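Local structure of putative phosphatase (Bacteroides thetaiotaomicron, 3KYA) at residues F70-I82 against T92-K104. The protein is a putative phosphatase of unproven activity that binds zinc ions and carries an IPT/TIG domain of the E-set type. Sequence-based numbering, arbitrary orientation. Where two conformers were deposited one is given.
Sequences FVPSGAFSGEIEI and TTTASTTFSYEKK. With EDO (1,2-ethanediol), chain D; EDO (1,2-ethanediol), chain C; EDO (1,2-ethanediol), chain E.
In the IPT/TIG domain, an immunoglobulin-like E-set fold, the antiparallel hairpin of strands 80-84 and 91-94 runs on into a loop pairing that reaches Tyr101, shortly before strand 105-110 of the next sheet. At the hairpin, Ile82 and Thr93 form a hydrogen-bonded pair, both bonds 3.0 Å between the N of one and the O of the other, and Ala95 N also hydrogen-bonds to Ile80 O at 2.9 Å. Next along, a water bridges the two segments, accepting a hydrogen bond from Ile80 N and donating to Ala95 O and Thr97 O. The backbones pair directly again at Gly78, whose O receives Phe99 N at 2.8 Å, tilted 33° from the carbonyl plane. Gly78 has positive phi, and a CB there would run into Phe99 O. Inward, Phe99 CZ lies 3.8 Å from Val71 CG2, while the Phe99 side chain also touches Leu34 of strand 33-39.

Tyr101 fits against the turns of 72-78. With CG swung opposite the backbone N (chi1 -180°), its ring is set against the turn backbone: Ala75 N sits 3.6 Å above one face, offset toward the rim, Val71 CG1 meets an edge, and another edge points at the face of Phe76 in a T-shaped stack, planes at 71°. The hydroxyl accepts Gly74 N and also bonds Glu474, joining the domain to the C-terminal tail. A leucine here would probably leave Gly74 N and the Glu474 carboxylate without this shared partner and strip Phe76 of its aromatic neighbour. Phe76 has a second companion in Lys103, whose aliphatic chain crosses it at about a right angle, CD coming up to the ring edge 3.7 Å from Phe76 CE1.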
# COMPACT_ATOMS: atom_id res chain seq x y z
N PHE A 70 15.68 3.12 -18.80
CA PHE A 70 15.07 2.22 -17.82
C PHE A 70 16.02 1.07 -17.51
O PHE A 70 16.61 0.47 -18.42
CB PHE A 70 13.78 1.60 -18.36
CG PHE A 70 12.62 2.55 -18.39
CD1 PHE A 70 12.06 3.03 -17.21
CD2 PHE A 70 12.04 2.93 -19.60
CE1 PHE A 70 10.97 3.89 -17.24
CE2 PHE A 70 10.94 3.80 -19.63
CZ PHE A 70 10.41 4.27 -18.45
N VAL A 71 16.15 0.74 -16.22
CA VAL A 71 16.98 -0.40 -15.82
C VAL A 71 16.34 -1.70 -16.31
O VAL A 71 15.19 -1.99 -15.99
CB VAL A 71 17.17 -0.45 -14.30
CG1 VAL A 71 17.93 -1.72 -13.87
CG2 VAL A 71 17.88 0.83 -13.81
N PRO A 72 17.08 -2.51 -17.06
CA PRO A 72 16.48 -3.74 -17.57
C PRO A 72 16.43 -4.88 -16.56
O PRO A 72 17.25 -4.93 -15.62
CB PRO A 72 17.39 -4.14 -18.73
CG PRO A 72 18.64 -3.35 -18.58
CD PRO A 72 18.45 -2.29 -17.57
N SER A 73 15.47 -5.78 -16.75
CA SER A 73 15.41 -6.99 -15.94
C SER A 73 16.70 -7.79 -16.13
O SER A 73 17.21 -7.92 -17.25
CB SER A 73 14.21 -7.86 -16.37
OG SER A 73 12.99 -7.23 -16.02
N GLY A 74 17.23 -8.34 -15.04
CA GLY A 74 18.41 -9.17 -15.10
C GLY A 74 19.74 -8.47 -15.32
O GLY A 74 20.68 -9.08 -15.80
N ALA A 75 19.85 -7.19 -14.93
CA ALA A 75 21.08 -6.42 -15.11
C ALA A 75 22.02 -6.62 -13.90
O ALA A 75 22.54 -5.66 -13.35
CB ALA A 75 20.75 -4.95 -15.29
N PHE A 76 22.25 -7.88 -13.56
CA PHE A 76 22.98 -8.25 -12.33
C PHE A 76 24.31 -7.54 -12.09
O PHE A 76 24.55 -7.07 -10.99
CB PHE A 76 23.23 -9.77 -12.26
CG PHE A 76 21.96 -10.57 -12.27
CD1 PHE A 76 21.20 -10.69 -11.11
CD2 PHE A 76 21.54 -11.22 -13.42
CE1 PHE A 76 20.02 -11.43 -11.11
CE2 PHE A 76 20.35 -11.96 -13.42
CZ PHE A 76 19.61 -12.06 -12.27
N SER A 77 25.17 -7.47 -13.11
CA SER A 77 26.51 -6.90 -12.91
C SER A 77 26.49 -5.38 -12.71
O SER A 77 27.41 -4.81 -12.09
CB SER A 77 27.46 -7.29 -14.06
OG SER A 77 27.27 -6.46 -15.20
N GLY A 78 25.46 -4.71 -13.22
CA GLY A 78 25.34 -3.26 -13.08
C GLY A 78 26.29 -2.45 -13.94
O GLY A 78 26.35 -1.22 -13.81
N GLU A 79 27.04 -3.11 -14.81
CA GLU A 79 27.97 -2.42 -15.70
C GLU A 79 27.17 -1.60 -16.71
O GLU A 79 26.25 -2.11 -17.34
CB GLU A 79 28.89 -3.41 -16.42
CG GLU A 79 29.82 -4.15 -15.47
CD GLU A 79 30.75 -5.10 -16.20
OE1 GLU A 79 30.55 -5.32 -17.41
OE2 GLU A 79 31.67 -5.63 -15.54
N ILE A 80 27.51 -0.31 -16.82
CA ILE A 80 26.82 0.61 -17.73
C ILE A 80 27.69 0.88 -18.94
O ILE A 80 28.81 1.38 -18.81
CB ILE A 80 26.47 1.93 -17.03
CG1 ILE A 80 25.58 1.66 -15.82
CG2 ILE A 80 25.78 2.88 -17.98
CD1 ILE A 80 25.34 2.84 -14.93
N GLU A 81 27.19 0.53 -20.13
CA GLU A 81 27.93 0.71 -21.37
C GLU A 81 27.06 1.51 -22.31
O GLU A 81 25.85 1.23 -22.42
CB GLU A 81 28.33 -0.65 -21.96
CG GLU A 81 29.16 -0.61 -23.23
CD GLU A 81 29.26 -1.97 -23.92
OE1 GLU A 81 29.93 -2.88 -23.38
OE2 GLU A 81 28.70 -2.12 -25.02
N ILE A 82 27.65 2.52 -22.94
CA ILE A 82 26.93 3.39 -23.86
C ILE A 82 27.70 3.50 -25.16
O ILE A 82 28.94 3.59 -25.14
CB ILE A 82 26.72 4.81 -23.28
CG1 ILE A 82 25.86 4.76 -22.02
CG2 ILE A 82 26.06 5.74 -24.30
CD1 ILE A 82 25.57 6.13 -21.42
N THR A 92 32.20 4.20 -27.95
CA THR A 92 31.69 3.48 -26.78
C THR A 92 32.50 3.75 -25.53
O THR A 92 33.71 3.93 -25.59
CB THR A 92 31.71 1.95 -27.02
OG1 THR A 92 30.90 1.63 -28.15
CG2 THR A 92 31.17 1.20 -25.81
N THR A 93 31.82 3.82 -24.38
CA THR A 93 32.49 3.96 -23.10
C THR A 93 31.74 3.12 -22.09
O THR A 93 30.58 2.77 -22.30
CB THR A 93 32.56 5.42 -22.61
OG1 THR A 93 33.49 5.51 -21.51
CG2 THR A 93 31.19 5.93 -22.17
N THR A 94 32.42 2.79 -20.99
CA THR A 94 31.82 2.01 -19.91
C THR A 94 32.05 2.79 -18.63
O THR A 94 33.17 3.26 -18.38
CB THR A 94 32.43 0.61 -19.80
OG1 THR A 94 32.19 -0.11 -21.02
CG2 THR A 94 31.81 -0.18 -18.64
N ALA A 95 31.00 2.93 -17.82
CA ALA A 95 31.11 3.67 -16.57
C ALA A 95 32.12 2.95 -15.66
O ALA A 95 32.18 1.72 -15.65
CB ALA A 95 29.78 3.81 -15.89
N SER A 96 32.90 3.73 -14.92
CA SER A 96 33.94 3.15 -14.06
C SER A 96 33.36 2.43 -12.84
O SER A 96 33.97 1.47 -12.35
CB SER A 96 34.99 4.21 -13.66
OG SER A 96 34.44 5.21 -12.81
N THR A 97 32.19 2.88 -12.36
CA THR A 97 31.51 2.24 -11.24
C THR A 97 30.26 1.52 -11.74
O THR A 97 29.70 1.87 -12.77
CB THR A 97 31.10 3.26 -10.16
OG1 THR A 97 30.21 4.24 -10.72
CG2 THR A 97 32.32 3.95 -9.58
N THR A 98 29.85 0.48 -11.02
CA THR A 98 28.68 -0.30 -11.41
C THR A 98 27.43 0.13 -10.67
O THR A 98 27.49 0.57 -9.52
CB THR A 98 28.91 -1.81 -11.16
OG1 THR A 98 29.27 -2.03 -9.79
CG2 THR A 98 30.02 -2.33 -12.04
N PHE A 99 26.29 0.03 -11.35
CA PHE A 99 24.98 0.26 -10.75
C PHE A 99 24.70 -0.91 -9.83
O PHE A 99 25.04 -2.04 -10.16
CB PHE A 99 23.92 0.35 -11.86
CG PHE A 99 22.51 0.51 -11.36
CD1 PHE A 99 22.04 1.74 -10.95
CD2 PHE A 99 21.64 -0.56 -11.39
CE1 PHE A 99 20.73 1.89 -10.52
CE2 PHE A 99 20.33 -0.42 -10.97
CZ PHE A 99 19.87 0.82 -10.53
N SER A 100 24.09 -0.67 -8.67
CA SER A 100 23.80 -1.76 -7.75
C SER A 100 22.38 -2.28 -8.02
O SER A 100 21.39 -1.69 -7.60
CB SER A 100 23.97 -1.31 -6.30
OG SER A 100 23.74 -2.41 -5.45
N TYR A 101 22.32 -3.39 -8.77
CA TYR A 101 21.06 -4.01 -9.18
C TYR A 101 20.40 -4.76 -8.04
O TYR A 101 21.00 -5.66 -7.44
CB TYR A 101 21.31 -4.95 -10.37
CG TYR A 101 20.07 -5.64 -10.88
CD1 TYR A 101 19.18 -4.98 -11.74
CD2 TYR A 101 19.76 -6.95 -10.51
CE1 TYR A 101 18.02 -5.58 -12.20
CE2 TYR A 101 18.59 -7.58 -10.98
CZ TYR A 101 17.73 -6.89 -11.82
OH TYR A 101 16.58 -7.50 -12.30
N GLU A 102 19.16 -4.38 -7.72
CA GLU A 102 18.40 -5.00 -6.65
C GLU A 102 17.51 -6.10 -7.26
O GLU A 102 16.60 -5.82 -8.05
CB GLU A 102 17.54 -3.97 -5.93
CG GLU A 102 18.34 -2.88 -5.21
CD GLU A 102 17.46 -1.77 -4.65
OE1 GLU A 102 16.30 -1.61 -5.10
OE2 GLU A 102 17.95 -1.03 -3.77
N LYS A 103 17.78 -7.34 -6.87
CA LYS A 103 17.07 -8.48 -7.43
C LYS A 103 15.62 -8.53 -6.96
O LYS A 103 15.30 -8.13 -5.84
CB LYS A 103 17.78 -9.79 -7.06
CG LYS A 103 19.18 -9.89 -7.65
CD LYS A 103 19.79 -11.27 -7.46
CE LYS A 103 20.15 -11.57 -6.03
NZ LYS A 103 21.25 -10.68 -5.55
N LYS A 104 14.75 -9.05 -7.83
CA LYS A 104 13.33 -9.20 -7.53
C LYS A 104 12.85 -10.65 -7.65
O LYS A 104 13.47 -11.48 -8.32
CB LYS A 104 12.49 -8.33 -8.47
CG LYS A 104 12.58 -6.84 -8.19
CD LYS A 104 11.81 -6.02 -9.23
CE LYS A 104 11.83 -4.54 -8.87
NZ LYS A 104 11.22 -3.71 -9.96
C1 EDO D . 12.44 -4.36 -18.26
O1 EDO D . 13.57 -5.01 -18.87
C2 EDO D . 12.62 -2.86 -18.18
O2 EDO D . 12.74 -2.30 -19.49
C1 EDO C . 13.31 -9.02 -12.36
O1 EDO C . 14.01 -9.50 -13.52
C2 EDO C . 11.86 -8.73 -12.70
O2 EDO C . 11.78 -7.59 -13.55
C1 EDO E . 26.06 -0.23 -25.48
O1 EDO E . 27.37 -0.19 -26.04
C2 EDO E . 25.04 -0.56 -26.56
O2 EDO E . 25.21 -1.88 -27.06
O HOH W 1 24.90 -4.86 -9.46
O HOH W 2 29.73 0.43 -15.10